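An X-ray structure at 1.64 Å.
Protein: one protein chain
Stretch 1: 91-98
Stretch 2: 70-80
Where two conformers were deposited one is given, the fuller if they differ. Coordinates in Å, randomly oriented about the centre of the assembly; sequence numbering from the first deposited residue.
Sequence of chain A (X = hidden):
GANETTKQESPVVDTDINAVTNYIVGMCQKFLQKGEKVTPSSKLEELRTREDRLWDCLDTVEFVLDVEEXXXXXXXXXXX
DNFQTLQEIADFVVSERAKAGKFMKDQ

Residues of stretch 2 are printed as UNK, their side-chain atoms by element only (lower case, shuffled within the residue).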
ATOM      1  N   ASP A  91      -7.096  -2.786   2.905  1.00 16.37           N
ATOM      2  CA  ASP A  91      -8.086  -3.823   3.179  1.00 17.09           C
ATOM      3  C   ASP A  91      -7.422  -5.142   3.599  1.00 16.76           C
ATOM      4  O   ASP A  91      -7.904  -5.829   4.511  1.00 17.08           O
ATOM      5  CB  ASP A  91      -8.977  -4.057   1.958  1.00 17.43           C
ATOM      6  CG  ASP A  91      -9.949  -2.905   1.680  1.00 20.23           C
ATOM      7  OD1 ASP A  91     -10.089  -1.974   2.489  1.00 23.95           O
ATOM      8  OD2 ASP A  91     -10.582  -2.937   0.602  1.00 24.11           O
ATOM      9  N   PHE A  92      -6.332  -5.511   2.918  1.00 15.97           N
ATOM     10  CA  PHE A  92      -5.653  -6.767   3.239  1.00 16.51           C
ATOM     11  C   PHE A  92      -5.038  -6.697   4.640  1.00 16.15           C
ATOM     12  O   PHE A  92      -5.118  -7.655   5.427  1.00 16.32           O
ATOM     13  CB  PHE A  92      -4.575  -7.099   2.211  1.00 16.74           C
ATOM     14  CG  PHE A  92      -3.964  -8.448   2.427  1.00 17.04           C
ATOM     15  CD1 PHE A  92      -4.655  -9.599   2.074  1.00 18.74           C
ATOM     16  CD2 PHE A  92      -2.713  -8.576   3.045  1.00 18.31           C
ATOM     17  CE1 PHE A  92      -4.100 -10.869   2.291  1.00 18.89           C
ATOM     18  CE2 PHE A  92      -2.151  -9.839   3.261  1.00 18.35           C
ATOM     19  CZ  PHE A  92      -2.845 -10.979   2.893  1.00 17.81           C
ATOM     20  N   VAL A  93      -4.440  -5.553   4.959  1.00 16.13           N
ATOM     21  CA  VAL A  93      -3.827  -5.378   6.279  1.00 16.38           C
ATOM     22  C   VAL A  93      -4.890  -5.549   7.361  1.00 16.66           C
ATOM     23  O   VAL A  93      -4.707  -6.320   8.312  1.00 17.01           O
ATOM     24  CB  VAL A  93      -3.138  -4.007   6.409  1.00 17.07           C
ATOM     25  CG1 VAL A  93      -2.789  -3.718   7.864  1.00 17.70           C
ATOM     26  CG2 VAL A  93      -1.891  -3.965   5.544  1.00 17.37           C
ATOM     27  N   VAL A  94      -6.005  -4.840   7.212  1.00 16.50           N
ATOM     28  CA  VAL A  94      -7.055  -4.887   8.225  1.00 16.81           C
ATOM     29  C   VAL A  94      -7.603  -6.308   8.351  1.00 17.53           C
ATOM     30  O   VAL A  94      -7.757  -6.818   9.463  1.00 18.02           O
ATOM     31  CB  VAL A  94      -8.149  -3.849   7.946  1.00 16.83           C
ATOM     32  CG1 VAL A  94      -9.403  -4.122   8.804  1.00 17.37           C
ATOM     33  CG2 VAL A  94      -7.587  -2.455   8.207  1.00 16.18           C
ATOM     34  N   SER A  95      -7.851  -6.952   7.209  1.00 17.79           N
ATOM     35  CA  SER A  95      -8.388  -8.316   7.213  0.50 18.56           C
ATOM     36  C   SER A  95      -7.453  -9.277   7.946  1.00 18.44           C
ATOM     37  O   SER A  95      -7.913 -10.097   8.749  1.00 19.46           O
ATOM     38  CB  SER A  95      -8.691  -8.802   5.792  0.50 18.58           C
ATOM     39  OG  SER A  95      -7.512  -8.954   5.034  0.50 19.54           O
ATOM     40  N   GLU A  96      -6.150  -9.153   7.712  1.00 18.84           N
ATOM     41  CA  GLU A  96      -5.193 -10.047   8.370  1.00 18.90           C
ATOM     42  C   GLU A  96      -5.148  -9.790   9.867  1.00 18.72           C
ATOM     43  O   GLU A  96      -5.153 -10.725  10.672  1.00 19.26           O
ATOM     44  CB  GLU A  96      -3.806  -9.922   7.756  1.00 19.29           C
ATOM     45  CG  GLU A  96      -3.712 -10.551   6.367  1.00 20.69           C
ATOM     46  CD  GLU A  96      -3.907 -12.061   6.393  1.00 23.18           C
ATOM     47  OE1 GLU A  96      -3.040 -12.775   6.952  1.00 25.51           O
ATOM     48  OE2 GLU A  96      -4.930 -12.531   5.862  1.00 25.52           O
ATOM     49  N   ARG A  97      -5.111  -8.519  10.243  1.00 18.25           N
ATOM     50  CA  ARG A  97      -5.014  -8.178  11.657  1.00 18.39           C
ATOM     51  C   ARG A  97      -6.307  -8.510  12.403  1.00 18.45           C
ATOM     52  O   ARG A  97      -6.272  -8.813  13.595  1.00 19.07           O
ATOM     53  CB  ARG A  97      -4.644  -6.705  11.838  1.00 18.68           C
ATOM     54  CG  ARG A  97      -3.248  -6.352  11.317  1.00 18.79           C
ATOM     55  CD  ARG A  97      -2.139  -7.224  11.923  1.00 20.44           C
ATOM     56  NE  ARG A  97      -2.054  -7.084  13.375  1.00 21.27           N
ATOM     57  CZ  ARG A  97      -1.086  -7.602  14.126  1.00 25.82           C
ATOM     58  NH1 ARG A  97      -0.092  -8.289  13.567  1.00 25.54           N
ATOM     59  NH2 ARG A  97      -1.102  -7.415  15.440  1.00 26.55           N
ATOM     60  N   ALA A  98      -7.437  -8.465  11.698  1.00 17.97           N
ATOM     61  CA  ALA A  98      -8.744  -8.687  12.314  1.00 18.40           C
ATOM     62  C   ALA A  98      -9.051 -10.163  12.540  1.00 18.94           C
ATOM     63  O   ALA A  98      -9.961 -10.493  13.300  1.00 19.21           O
ATOM     64  CB  ALA A  98      -9.850  -8.063  11.464  1.00 18.52           C
ATOM     65  N   UNK A  70       5.722  -2.557   8.957  1.00 22.13           N
ATOM     66  CA  UNK A  70       5.042  -1.621   9.838  1.00 22.84           C
ATOM     67  C   UNK A  70       3.844  -2.276  10.533  1.00 22.32           C
ATOM     68  O   UNK A  70       3.597  -2.025  11.713  1.00 22.78           O
ATOM     69  c   UNK A  70       4.646  -0.332   9.078  1.00 23.09           C
ATOM     70  c   UNK A  70       5.767   1.609   7.766  1.00 24.55           C
ATOM     71  c   UNK A  70       5.915   0.502   8.800  1.00 24.24           C
ATOM     72  c   UNK A  70       3.608   0.462   9.852  1.00 23.33           C
ATOM     73  N   UNK A  71       3.121  -3.127   9.808  1.00 21.84           N
ATOM     74  CA  UNK A  71       1.860  -3.676  10.324  1.00 21.70           C
ATOM     75  C   UNK A  71       1.924  -5.122  10.800  1.00 22.53           C
ATOM     76  O   UNK A  71       0.926  -5.645  11.300  1.00 22.68           O
ATOM     77  c   UNK A  71      -0.792  -0.056   9.816  1.00 22.87           C
ATOM     78  c   UNK A  71       0.333  -2.073   9.073  1.00 20.44           C
ATOM     79  c   UNK A  71      -0.358   0.608   8.676  1.00 21.54           C
ATOM     80  c   UNK A  71       0.421  -0.056   7.742  1.00 22.17           C
ATOM     81  c   UNK A  71       0.768  -1.390   7.942  1.00 20.32           C
ATOM     82  c   UNK A  71      -0.450  -1.390  10.011  1.00 21.16           C
ATOM     83  c   UNK A  71       0.724  -3.505   9.297  1.00 21.18           C
ATOM     84  N   UNK A  72       3.090  -5.750  10.640  1.00 22.54           N
ATOM     85  CA  UNK A  72       3.291  -7.138  11.064  0.50 22.99           C
ATOM     86  C   UNK A  72       2.262  -8.071  10.426  1.00 23.20           C
ATOM     87  O   UNK A  72       1.532  -8.793  11.125  1.00 22.92           O
ATOM     88  o   UNK A  72       4.245  -6.149  14.454  0.50 26.55           O
ATOM     89  c   UNK A  72       3.259  -7.255  12.596  0.50 23.42           C
ATOM     90  o   UNK A  72       5.460  -6.308  12.634  0.50 26.32           O
ATOM     91  c   UNK A  72       4.405  -6.520  13.273  0.50 24.23           C
ATOM     92  N   UNK A  73       2.186  -8.022   9.099  1.00 22.57           N
ATOM     93  CA  UNK A  73       1.374  -8.956   8.324  1.00 22.53           C
ATOM     94  C   UNK A  73       2.270  -9.616   7.284  1.00 22.73           C
ATOM     95  O   UNK A  73       3.327  -9.079   6.954  1.00 22.78           O
ATOM     96  c   UNK A  73       0.613  -7.198   6.641  1.00 22.48           C
ATOM     97  c   UNK A  73      -0.789  -7.706   8.674  1.00 21.81           C
ATOM     98  c   UNK A  73       0.163  -8.273   7.634  1.00 22.54           C
ATOM     99  N   UNK A  74       1.848 -10.782   6.799  1.00 22.75           N
ATOM    100  CA  UNK A  74       2.529 -11.471   5.705  1.00 23.18           C
ATOM    101  C   UNK A  74       1.646 -11.398   4.473  1.00 22.88           C
ATOM    102  O   UNK A  74       0.492 -11.837   4.503  1.00 22.67           O
ATOM    103  c   UNK A  74       3.508 -13.644   4.881  1.00 24.60           C
ATOM    104  c   UNK A  74       2.809 -12.952   6.040  1.00 23.62           C
ATOM    105  o   UNK A  74       3.646 -13.016   7.199  1.00 25.83           O
ATOM    106  N   UNK A  75       2.199 -10.840   3.400  1.00 22.64           N
ATOM    107  CA  UNK A  75       1.498 -10.771   2.126  1.00 22.43           C
ATOM    108  C   UNK A  75       2.088 -11.841   1.206  1.00 23.19           C
ATOM    109  O   UNK A  75       3.237 -11.719   0.784  1.00 23.15           O
ATOM    110  c   UNK A  75       1.635  -9.375   1.478  1.00 22.17           C
ATOM    111  c   UNK A  75       1.197  -8.286   2.461  1.00 21.98           C
ATOM    112  c   UNK A  75       0.825  -9.298   0.185  1.00 23.05           C
ATOM    113  N   UNK A  76       1.308 -12.893   0.907  1.00 23.70           N
ATOM    114  CA  UNK A  76       1.744 -13.900  -0.072  1.00 24.27           C
ATOM    115  C   UNK A  76       1.975 -13.299  -1.459  1.00 25.25           C
ATOM    116  O   UNK A  76       1.329 -12.317  -1.827  1.00 24.77           O
ATOM    117  c   UNK A  76      -0.011 -13.212   1.484  1.00 23.82           C
ATOM    118  c   UNK A  76      -0.199 -14.647   1.139  1.00 24.69           C
ATOM    119  c   UNK A  76       0.574 -14.884  -0.118  1.00 24.54           C
ATOM    120  N   UNK A  77       2.883 -13.896  -2.227  1.00 26.20           N
ATOM    121  CA  UNK A  77       3.211 -13.384  -3.557  1.00 27.22           C
ATOM    122  C   UNK A  77       1.969 -13.276  -4.442  1.00 26.89           C
ATOM    123  O   UNK A  77       1.823 -12.314  -5.204  1.00 27.57           O
ATOM    124  c   UNK A  77       5.653 -14.117  -3.638  1.00 30.49           C
ATOM    125  o   UNK A  77       6.501 -15.000  -3.895  1.00 34.27           O
ATOM    126  c   UNK A  77       4.260 -14.275  -4.237  1.00 28.22           C
ATOM    127  o   UNK A  77       5.920 -13.122  -2.930  1.00 32.39           O
ATOM    128  N   UNK A  78       1.080 -14.261  -4.330  1.00 26.65           N
ATOM    129  CA  UNK A  78      -0.158 -14.327  -5.120  1.00 26.62           C
ATOM    130  C   UNK A  78      -1.043 -13.105  -4.868  1.00 25.38           C
ATOM    131  O   UNK A  78      -1.698 -12.597  -5.778  1.00 25.51           O
ATOM    132  c   UNK A  78      -0.111 -16.887  -4.705  1.00 30.67           C
ATOM    133  c   UNK A  78       0.540 -17.075  -3.341  1.00 32.88           C
ATOM    134  c   UNK A  78      -0.945 -15.600  -4.794  1.00 27.38           C
ATOM    135  o   UNK A  78      -0.133 -17.590  -2.417  1.00 36.21           O
ATOM    136  o   UNK A  78       1.733 -16.720  -3.196  1.00 34.53           O
ATOM    137  N   UNK A  79      -1.056 -12.646  -3.620  1.00 24.01           N
ATOM    138  CA  UNK A  79      -1.806 -11.444  -3.251  1.00 22.73           C
ATOM    139  C   UNK A  79      -1.085 -10.189  -3.761  1.00 22.51           C
ATOM    140  O   UNK A  79      -1.685  -9.360  -4.459  1.00 22.22           O
ATOM    141  c   UNK A  79      -2.026 -11.370  -1.712  1.00 22.55           C
ATOM    142  c   UNK A  79      -2.924 -12.490  -1.249  1.00 21.73           C
ATOM    143  c   UNK A  79      -2.600 -10.029  -1.310  1.00 21.33           C
ATOM    144  N   UNK A  80       0.199 -10.061  -3.422  1.00 22.62           N
ATOM    145  CA  UNK A  80       0.999  -8.900  -3.821  1.00 23.04           C
ATOM    146  C   UNK A  80       0.991  -8.687  -5.339  1.00 23.11           C
ATOM    147  O   UNK A  80       0.889  -7.557  -5.815  1.00 23.87           O
ATOM    148  c   UNK A  80       2.427  -9.038  -3.296  1.00 23.18           C
TER
HETATM  149  O   HOH W   1      -0.508 -11.904   8.235  1.00 30.08           O
HETATM  150  O   HOH W   2      -1.002 -13.933   5.381  1.00 37.27           O

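Position 70 carries four carbons, forked at the first with one arm two carbons long, and reaches nothing on stretch 1. That branching is isoleucine, Ile70, exposed in the helix; this contact makes no demand on its side chain. Position 71 has one carbon followed by a ring of six carbons; the ring lies against Val93, whose CG1 is 3.7 Å from the ring atom bonded to CB. It is Phe71, a buried residue whose large apolar side chain gives Val93 a broad surface to pack on.

Position 72 has two carbons, the second bearing two oxygens, and its CB lies 3.6 Å from Arg97 NH1. This is aspartate, Asp72, the first residue after the helix to leave helical phi/psi, with positive phi. A short polar side chain suits an exposed turn, and aspartate tolerates positive phi better than beta-branched residues do. Its backbone does the bonding, for Arg97 NH1 donates to Asp72 O at 3.0 Å, near the guanidinium plane.

Position 73 bears one carbon carrying two more. It points toward stretch 1 and touches Val93, Glu96 and Arg97: this is Val73. Its CG1 is 3.6 Å from Arg97 CD and 3.9 Å from Glu96 CB, so a short branched side chain meets the aliphatic portions of two charged residues, while its CG2 lies 4.2 Å from Val93 CG2.

Position 74 has one carbon carrying an oxygen and a carbon, all out of contact with stretch 1, hence Thr74, whose hydroxyl suits an exposed site. The backbone makes the contact, Thr74 O lying 3.5 Å from Phe92 CE2. Water 1 links Thr74 N to Glu96 OE1, and water 2 donates to both Thr74 O and the same OE1.

Position 75 again shows one carbon carrying two, with a methyl against the Phe92 ring, and is Val75; its CG2 packs 3.8 Å from Phe92 CE2, apolar against apolar. At position 76 three carbons close a ring onto the backbone nitrogen and touch Phe92, a closure only proline makes. Pro76 CD is 3.9 Å from Phe92 CZ, and the residue occupies the N-cap position, where it needs no amide hydrogen from its own nitrogen.

Position 77, two carbons with two oxygens on the second, is Asp77; position 78, three carbons with two oxygens on the third, is Glu78. Both are exposed and free of stretch 1, as suits charged groups. Position 79, one carbon carrying two, sets a methyl over a face of the Phe92 ring. It is Val79, whose CG1 is 4.1 Å from the ring centroid in a CH-pi contact. Position 80 has a single carbon, out of reach: Ala80, compatible with the helix of 77-80.

The contact thus combines apolar packing, with Phe92 against Val75, Pro76 and Val79, and Val93 against Phe71 and Val73, with polar links from Arg97 and Glu96 to the loop backbone.

Stretch 2 (70-80) IFDVTVPDEVA
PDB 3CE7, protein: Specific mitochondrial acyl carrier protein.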